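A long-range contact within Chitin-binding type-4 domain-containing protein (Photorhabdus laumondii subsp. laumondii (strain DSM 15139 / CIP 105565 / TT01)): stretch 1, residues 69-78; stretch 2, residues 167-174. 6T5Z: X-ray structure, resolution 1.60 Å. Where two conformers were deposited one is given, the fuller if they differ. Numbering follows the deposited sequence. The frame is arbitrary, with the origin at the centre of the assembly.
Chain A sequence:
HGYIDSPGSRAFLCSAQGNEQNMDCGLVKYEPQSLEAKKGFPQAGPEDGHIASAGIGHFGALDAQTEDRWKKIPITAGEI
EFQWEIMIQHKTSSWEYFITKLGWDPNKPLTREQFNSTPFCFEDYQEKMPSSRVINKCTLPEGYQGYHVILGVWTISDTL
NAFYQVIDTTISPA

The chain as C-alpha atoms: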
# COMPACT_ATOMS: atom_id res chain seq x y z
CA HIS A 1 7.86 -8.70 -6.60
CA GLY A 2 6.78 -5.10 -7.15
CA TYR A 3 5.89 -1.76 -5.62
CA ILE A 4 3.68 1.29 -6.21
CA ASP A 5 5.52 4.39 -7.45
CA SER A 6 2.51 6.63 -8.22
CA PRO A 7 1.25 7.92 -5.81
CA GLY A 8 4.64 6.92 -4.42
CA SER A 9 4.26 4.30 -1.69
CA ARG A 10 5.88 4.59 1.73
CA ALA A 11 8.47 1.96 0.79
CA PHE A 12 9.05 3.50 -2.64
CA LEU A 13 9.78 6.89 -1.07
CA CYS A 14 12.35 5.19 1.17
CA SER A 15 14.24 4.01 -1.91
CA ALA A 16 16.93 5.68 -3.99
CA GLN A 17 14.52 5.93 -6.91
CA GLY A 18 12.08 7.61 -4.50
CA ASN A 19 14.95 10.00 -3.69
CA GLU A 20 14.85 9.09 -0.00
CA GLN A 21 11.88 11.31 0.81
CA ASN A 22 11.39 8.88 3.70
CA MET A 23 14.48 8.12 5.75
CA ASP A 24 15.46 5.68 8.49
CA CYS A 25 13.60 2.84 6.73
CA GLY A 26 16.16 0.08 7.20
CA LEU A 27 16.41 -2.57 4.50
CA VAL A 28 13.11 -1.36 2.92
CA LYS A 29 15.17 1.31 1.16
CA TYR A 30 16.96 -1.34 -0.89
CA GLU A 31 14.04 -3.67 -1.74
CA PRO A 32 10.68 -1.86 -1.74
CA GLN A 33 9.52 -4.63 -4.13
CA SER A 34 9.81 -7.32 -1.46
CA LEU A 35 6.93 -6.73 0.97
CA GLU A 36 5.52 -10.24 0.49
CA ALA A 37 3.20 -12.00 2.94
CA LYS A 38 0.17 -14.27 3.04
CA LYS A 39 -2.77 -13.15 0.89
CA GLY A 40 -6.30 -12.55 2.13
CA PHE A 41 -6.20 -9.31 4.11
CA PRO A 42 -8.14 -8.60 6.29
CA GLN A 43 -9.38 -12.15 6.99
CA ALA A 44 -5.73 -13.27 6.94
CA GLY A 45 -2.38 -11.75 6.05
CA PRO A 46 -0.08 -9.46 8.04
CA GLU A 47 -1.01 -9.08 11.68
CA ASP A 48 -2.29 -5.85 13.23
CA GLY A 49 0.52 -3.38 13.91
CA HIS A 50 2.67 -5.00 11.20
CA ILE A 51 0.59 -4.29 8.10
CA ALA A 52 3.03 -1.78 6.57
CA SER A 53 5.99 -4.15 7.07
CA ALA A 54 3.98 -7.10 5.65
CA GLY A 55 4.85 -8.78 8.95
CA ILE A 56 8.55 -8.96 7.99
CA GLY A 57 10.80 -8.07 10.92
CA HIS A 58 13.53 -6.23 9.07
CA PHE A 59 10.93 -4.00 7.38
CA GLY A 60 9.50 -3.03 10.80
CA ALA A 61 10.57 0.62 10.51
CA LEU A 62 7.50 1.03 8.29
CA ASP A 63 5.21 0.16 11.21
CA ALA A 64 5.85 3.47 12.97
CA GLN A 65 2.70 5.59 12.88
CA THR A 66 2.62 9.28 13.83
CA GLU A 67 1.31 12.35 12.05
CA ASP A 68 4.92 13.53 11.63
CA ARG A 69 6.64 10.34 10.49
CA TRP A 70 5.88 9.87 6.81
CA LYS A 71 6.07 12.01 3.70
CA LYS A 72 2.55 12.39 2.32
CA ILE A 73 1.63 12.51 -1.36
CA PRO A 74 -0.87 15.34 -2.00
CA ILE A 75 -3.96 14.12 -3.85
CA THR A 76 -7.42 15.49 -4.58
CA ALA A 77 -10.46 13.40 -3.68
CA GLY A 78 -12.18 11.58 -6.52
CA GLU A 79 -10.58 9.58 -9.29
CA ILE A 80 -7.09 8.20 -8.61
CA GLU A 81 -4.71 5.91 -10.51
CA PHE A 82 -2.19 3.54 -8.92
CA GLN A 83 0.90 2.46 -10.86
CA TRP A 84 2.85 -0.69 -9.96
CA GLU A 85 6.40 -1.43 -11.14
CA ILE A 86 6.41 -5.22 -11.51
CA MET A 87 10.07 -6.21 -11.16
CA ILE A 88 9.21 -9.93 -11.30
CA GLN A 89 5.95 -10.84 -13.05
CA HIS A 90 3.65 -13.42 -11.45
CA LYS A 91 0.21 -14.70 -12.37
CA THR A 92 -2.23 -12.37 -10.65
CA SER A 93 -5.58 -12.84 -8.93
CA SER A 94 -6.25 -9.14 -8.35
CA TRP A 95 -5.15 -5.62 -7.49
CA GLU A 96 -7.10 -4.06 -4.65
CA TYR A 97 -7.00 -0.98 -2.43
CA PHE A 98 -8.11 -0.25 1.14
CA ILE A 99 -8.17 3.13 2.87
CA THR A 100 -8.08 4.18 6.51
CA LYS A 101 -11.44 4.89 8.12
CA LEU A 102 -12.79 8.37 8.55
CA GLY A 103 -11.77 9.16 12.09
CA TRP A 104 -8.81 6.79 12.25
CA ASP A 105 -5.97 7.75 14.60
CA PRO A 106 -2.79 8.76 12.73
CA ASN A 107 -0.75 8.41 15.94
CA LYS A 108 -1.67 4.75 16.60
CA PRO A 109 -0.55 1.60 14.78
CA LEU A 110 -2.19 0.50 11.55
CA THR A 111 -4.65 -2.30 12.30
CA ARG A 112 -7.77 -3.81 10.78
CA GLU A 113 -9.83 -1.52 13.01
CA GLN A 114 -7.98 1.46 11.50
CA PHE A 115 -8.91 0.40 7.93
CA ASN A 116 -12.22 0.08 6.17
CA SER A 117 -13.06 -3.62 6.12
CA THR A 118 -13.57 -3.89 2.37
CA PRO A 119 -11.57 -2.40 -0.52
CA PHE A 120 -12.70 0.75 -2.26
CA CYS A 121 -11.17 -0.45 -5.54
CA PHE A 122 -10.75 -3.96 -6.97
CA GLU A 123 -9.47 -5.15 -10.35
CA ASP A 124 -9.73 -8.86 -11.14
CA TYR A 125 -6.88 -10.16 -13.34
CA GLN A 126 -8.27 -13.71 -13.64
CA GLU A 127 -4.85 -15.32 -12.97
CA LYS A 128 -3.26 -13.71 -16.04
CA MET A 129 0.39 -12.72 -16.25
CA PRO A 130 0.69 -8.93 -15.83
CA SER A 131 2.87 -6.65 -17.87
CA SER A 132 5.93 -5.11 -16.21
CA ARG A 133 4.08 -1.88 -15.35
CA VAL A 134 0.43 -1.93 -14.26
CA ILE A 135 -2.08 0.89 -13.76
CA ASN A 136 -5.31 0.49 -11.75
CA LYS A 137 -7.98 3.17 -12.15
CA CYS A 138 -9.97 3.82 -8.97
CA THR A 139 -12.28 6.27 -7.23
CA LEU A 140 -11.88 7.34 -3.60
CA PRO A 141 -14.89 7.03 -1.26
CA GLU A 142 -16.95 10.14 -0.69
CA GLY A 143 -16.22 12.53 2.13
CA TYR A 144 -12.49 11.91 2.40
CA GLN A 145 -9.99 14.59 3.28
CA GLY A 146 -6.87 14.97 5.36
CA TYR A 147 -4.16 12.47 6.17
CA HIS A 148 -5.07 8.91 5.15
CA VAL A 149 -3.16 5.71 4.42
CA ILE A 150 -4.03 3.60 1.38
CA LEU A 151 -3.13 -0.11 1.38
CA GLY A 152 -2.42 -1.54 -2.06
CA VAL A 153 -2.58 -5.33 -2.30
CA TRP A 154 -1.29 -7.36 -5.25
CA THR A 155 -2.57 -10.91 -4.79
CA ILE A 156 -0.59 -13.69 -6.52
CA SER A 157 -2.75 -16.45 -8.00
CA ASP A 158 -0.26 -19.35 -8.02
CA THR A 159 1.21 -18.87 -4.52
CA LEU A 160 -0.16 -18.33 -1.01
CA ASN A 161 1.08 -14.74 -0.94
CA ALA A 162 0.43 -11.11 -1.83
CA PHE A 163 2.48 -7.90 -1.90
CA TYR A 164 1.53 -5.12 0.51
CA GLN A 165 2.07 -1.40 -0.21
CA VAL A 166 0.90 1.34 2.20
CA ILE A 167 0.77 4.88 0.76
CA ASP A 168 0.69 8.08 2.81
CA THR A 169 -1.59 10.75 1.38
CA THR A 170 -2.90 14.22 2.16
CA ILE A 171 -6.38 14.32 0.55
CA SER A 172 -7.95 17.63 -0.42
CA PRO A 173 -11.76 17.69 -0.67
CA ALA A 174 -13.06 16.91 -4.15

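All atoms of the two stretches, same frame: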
# COMPACT_ATOMS: atom_id res chain seq x y z
N ARG A 69 5.60 11.28 10.89
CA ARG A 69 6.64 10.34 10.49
C ARG A 69 6.87 10.31 8.99
O ARG A 69 8.02 10.24 8.53
CB ARG A 69 6.29 8.94 11.00
CG ARG A 69 7.29 7.87 10.57
CD ARG A 69 8.58 8.00 11.36
NE ARG A 69 9.61 7.06 10.92
CZ ARG A 69 10.42 7.26 9.89
NH1 ARG A 69 10.32 8.37 9.16
NH2 ARG A 69 11.35 6.36 9.59
N TRP A 70 5.79 10.27 8.20
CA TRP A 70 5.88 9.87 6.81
C TRP A 70 5.60 11.03 5.87
O TRP A 70 4.75 11.88 6.14
CB TRP A 70 4.90 8.73 6.52
CG TRP A 70 5.14 7.53 7.40
CD1 TRP A 70 4.29 7.01 8.33
CD2 TRP A 70 6.33 6.72 7.45
NE1 TRP A 70 4.87 5.92 8.94
CE2 TRP A 70 6.11 5.72 8.41
CE3 TRP A 70 7.55 6.74 6.75
CZ2 TRP A 70 7.08 4.74 8.70
CZ3 TRP A 70 8.50 5.77 7.04
CH2 TRP A 70 8.26 4.80 8.02
N LYS A 71 6.34 11.05 4.76
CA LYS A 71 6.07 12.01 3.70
C LYS A 71 4.76 11.64 3.02
O LYS A 71 4.55 10.48 2.67
CB LYS A 71 7.22 12.00 2.71
CG LYS A 71 6.93 12.74 1.41
CD LYS A 71 7.01 14.24 1.60
CE LYS A 71 6.85 14.96 0.25
NZ LYS A 71 5.56 14.63 -0.42
N LYS A 72 3.89 12.62 2.84
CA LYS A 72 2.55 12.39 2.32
C LYS A 72 2.44 12.90 0.89
O LYS A 72 2.83 14.03 0.59
CB LYS A 72 1.51 13.06 3.22
CG LYS A 72 1.58 12.57 4.67
CD LYS A 72 0.89 13.46 5.68
CE LYS A 72 1.17 12.96 7.10
NZ LYS A 72 2.60 13.24 7.50
N ILE A 73 1.88 12.08 0.01
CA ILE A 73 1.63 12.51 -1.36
C ILE A 73 0.35 13.34 -1.37
O ILE A 73 -0.69 12.86 -0.90
CB ILE A 73 1.48 11.31 -2.32
CG1 ILE A 73 2.66 10.33 -2.18
CG2 ILE A 73 1.33 11.79 -3.75
CD1 ILE A 73 4.02 10.94 -2.52
N PRO A 74 0.38 14.57 -1.88
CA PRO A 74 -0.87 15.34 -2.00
C PRO A 74 -1.73 14.84 -3.15
O PRO A 74 -1.26 14.69 -4.28
CB PRO A 74 -0.38 16.77 -2.26
CG PRO A 74 1.01 16.61 -2.83
CD PRO A 74 1.58 15.33 -2.27
N ILE A 75 -3.00 14.58 -2.85
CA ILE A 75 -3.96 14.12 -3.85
C ILE A 75 -5.30 14.80 -3.61
O ILE A 75 -5.62 15.21 -2.49
CB ILE A 75 -4.13 12.58 -3.85
CG1 ILE A 75 -4.55 12.08 -2.47
CG2 ILE A 75 -2.86 11.88 -4.28
CD1 ILE A 75 -4.96 10.60 -2.47
N THR A 76 -6.08 14.94 -4.68
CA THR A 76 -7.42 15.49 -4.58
C THR A 76 -8.43 14.35 -4.62
O THR A 76 -8.27 13.39 -5.39
CB THR A 76 -7.70 16.49 -5.70
OG1 THR A 76 -6.80 17.59 -5.59
CG2 THR A 76 -9.13 17.02 -5.61
N ALA A 77 -9.44 14.44 -3.76
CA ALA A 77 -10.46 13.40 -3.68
C ALA A 77 -11.12 13.20 -5.04
O ALA A 77 -11.24 14.13 -5.85
CB ALA A 77 -11.51 13.75 -2.63
N GLY A 78 -11.55 11.96 -5.28
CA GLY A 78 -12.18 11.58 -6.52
C GLY A 78 -11.38 10.48 -7.21
O GLY A 78 -10.85 9.58 -6.55
N ILE A 167 0.52 3.58 1.39
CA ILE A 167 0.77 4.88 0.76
C ILE A 167 0.26 5.96 1.69
O ILE A 167 -0.90 5.92 2.13
CB ILE A 167 0.06 4.99 -0.62
CG1 ILE A 167 0.39 3.79 -1.51
CG2 ILE A 167 0.46 6.29 -1.33
CD1 ILE A 167 -0.50 3.69 -2.76
N ASP A 168 1.10 6.95 1.99
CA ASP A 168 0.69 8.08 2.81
C ASP A 168 0.21 9.21 1.93
O ASP A 168 0.90 9.60 0.98
CB ASP A 168 1.85 8.55 3.69
CG ASP A 168 2.32 7.48 4.63
OD1 ASP A 168 3.34 6.83 4.32
OD2 ASP A 168 1.66 7.29 5.66
N THR A 169 -0.98 9.74 2.23
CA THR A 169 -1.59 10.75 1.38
C THR A 169 -2.16 11.87 2.22
O THR A 169 -2.60 11.65 3.35
CB THR A 169 -2.73 10.17 0.50
OG1 THR A 169 -3.82 9.73 1.33
CG2 THR A 169 -2.25 8.98 -0.32
N THR A 170 -2.14 13.08 1.66
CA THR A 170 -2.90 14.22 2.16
C THR A 170 -3.99 14.50 1.12
O THR A 170 -3.69 14.93 0.01
CB THR A 170 -2.02 15.45 2.37
OG1 THR A 170 -1.10 15.20 3.44
CG2 THR A 170 -2.87 16.65 2.74
N ILE A 171 -5.25 14.25 1.49
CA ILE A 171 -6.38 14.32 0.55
C ILE A 171 -7.09 15.66 0.68
O ILE A 171 -7.60 16.02 1.75
CB ILE A 171 -7.36 13.16 0.79
CG1 ILE A 171 -6.65 11.83 0.54
CG2 ILE A 171 -8.56 13.31 -0.13
CD1 ILE A 171 -7.51 10.56 0.78
N SER A 172 -7.14 16.43 -0.45
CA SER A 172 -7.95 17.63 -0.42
C SER A 172 -9.37 17.30 -0.86
O SER A 172 -9.57 16.45 -1.73
CB SER A 172 -7.38 18.71 -1.34
OG SER A 172 -6.03 18.99 -1.00
N PRO A 173 -10.37 17.96 -0.27
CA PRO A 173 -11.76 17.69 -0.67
C PRO A 173 -11.96 17.82 -2.17
O PRO A 173 -11.35 18.67 -2.82
CB PRO A 173 -12.55 18.75 0.11
CG PRO A 173 -11.71 19.01 1.32
CD PRO A 173 -10.29 18.93 0.83
N ALA A 174 -12.78 16.93 -2.72
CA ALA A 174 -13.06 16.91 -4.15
C ALA A 174 -13.39 18.31 -4.68
O ALA A 174 -14.27 18.99 -4.16
CB ALA A 174 -14.19 15.94 -4.46
OXT ALA A 174 -12.79 18.77 -5.65
O HOH W 1 5.31 7.88 2.82

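A proline sits in the middle of this parallel pairing without costing it a single hydrogen bond. Pro 74 has no amide hydrogen to give, but in a parallel ladder alternate residues of a strand turn their N and O away from the partner, and Pro 74 occupies one of those positions. Ile 73 N donates to Asp 168 O at 2.8 Å and Ile 73 O accepts from Thr 170 N at 3.0 Å; Ile 75 N donates to Thr 170 O at 3.0 Å and Ile 75 O accepts from Ser 172 N at 2.8 Å. The ladder closes where Ala 77 N reaches Ser 172 O at 2.9 Å, one residue beyond the strand of the first stretch. All five bonds are near linear, with angles of 161° to 173° at the hydrogen, with the strand axes at 43° to each other.

The register assigns side chains to two faces. Ile 73, Ile 75, Thr 169 and Ile 171 share one, where Ile 75 packs closely: its CD1 lies 3.7 Å from Ile 171 CG1 and equally 3.7 Å from Thr 169 CB. The p rotamer at chi1, with chi2 t, brings the end of this side chain nearer the partner strand. Ala 77 extends the apolar patch, its CB 3.9 Å from Ile 171 CG2, and also packs against the chain terminus, with Ala 77 CB 3.9 Å from Ala 174 CB. Pro 74, Thr 76, Thr 170 and Ser 172 hold the other, more exposed face, and their side chains make no hydrogen bond to one another.

Just before the first bridged pair, Asp 168, whose carbonyl already takes part in the ladder, also points its CA-to-CB bond toward the first stretch and has more of its area covered by the opposing stretch than any other residue here. Its OD1 comes within 3.3 Å of Trp 70 CB, and a water links the stretches by donating to both Asp 168 OD1 and Lys 71 O, each at 2.7 Å. The carboxylate is further satisfied elsewhere in the structure. The lysines serve their own segment: Lys 72 NZ donates to Trp 70 O at 2.9 Å, and Lys 71 NZ to Lys 72 O at 3.0 Å. Lys 72 nevertheless lays its aliphatic base on the partner, with Lys 72 CB 3.4 Å from Thr 170 OG1.

The rule to read here is placement by register: proline where the backbone N is turned from the partner, bulky apolar groups on the more sheltered face.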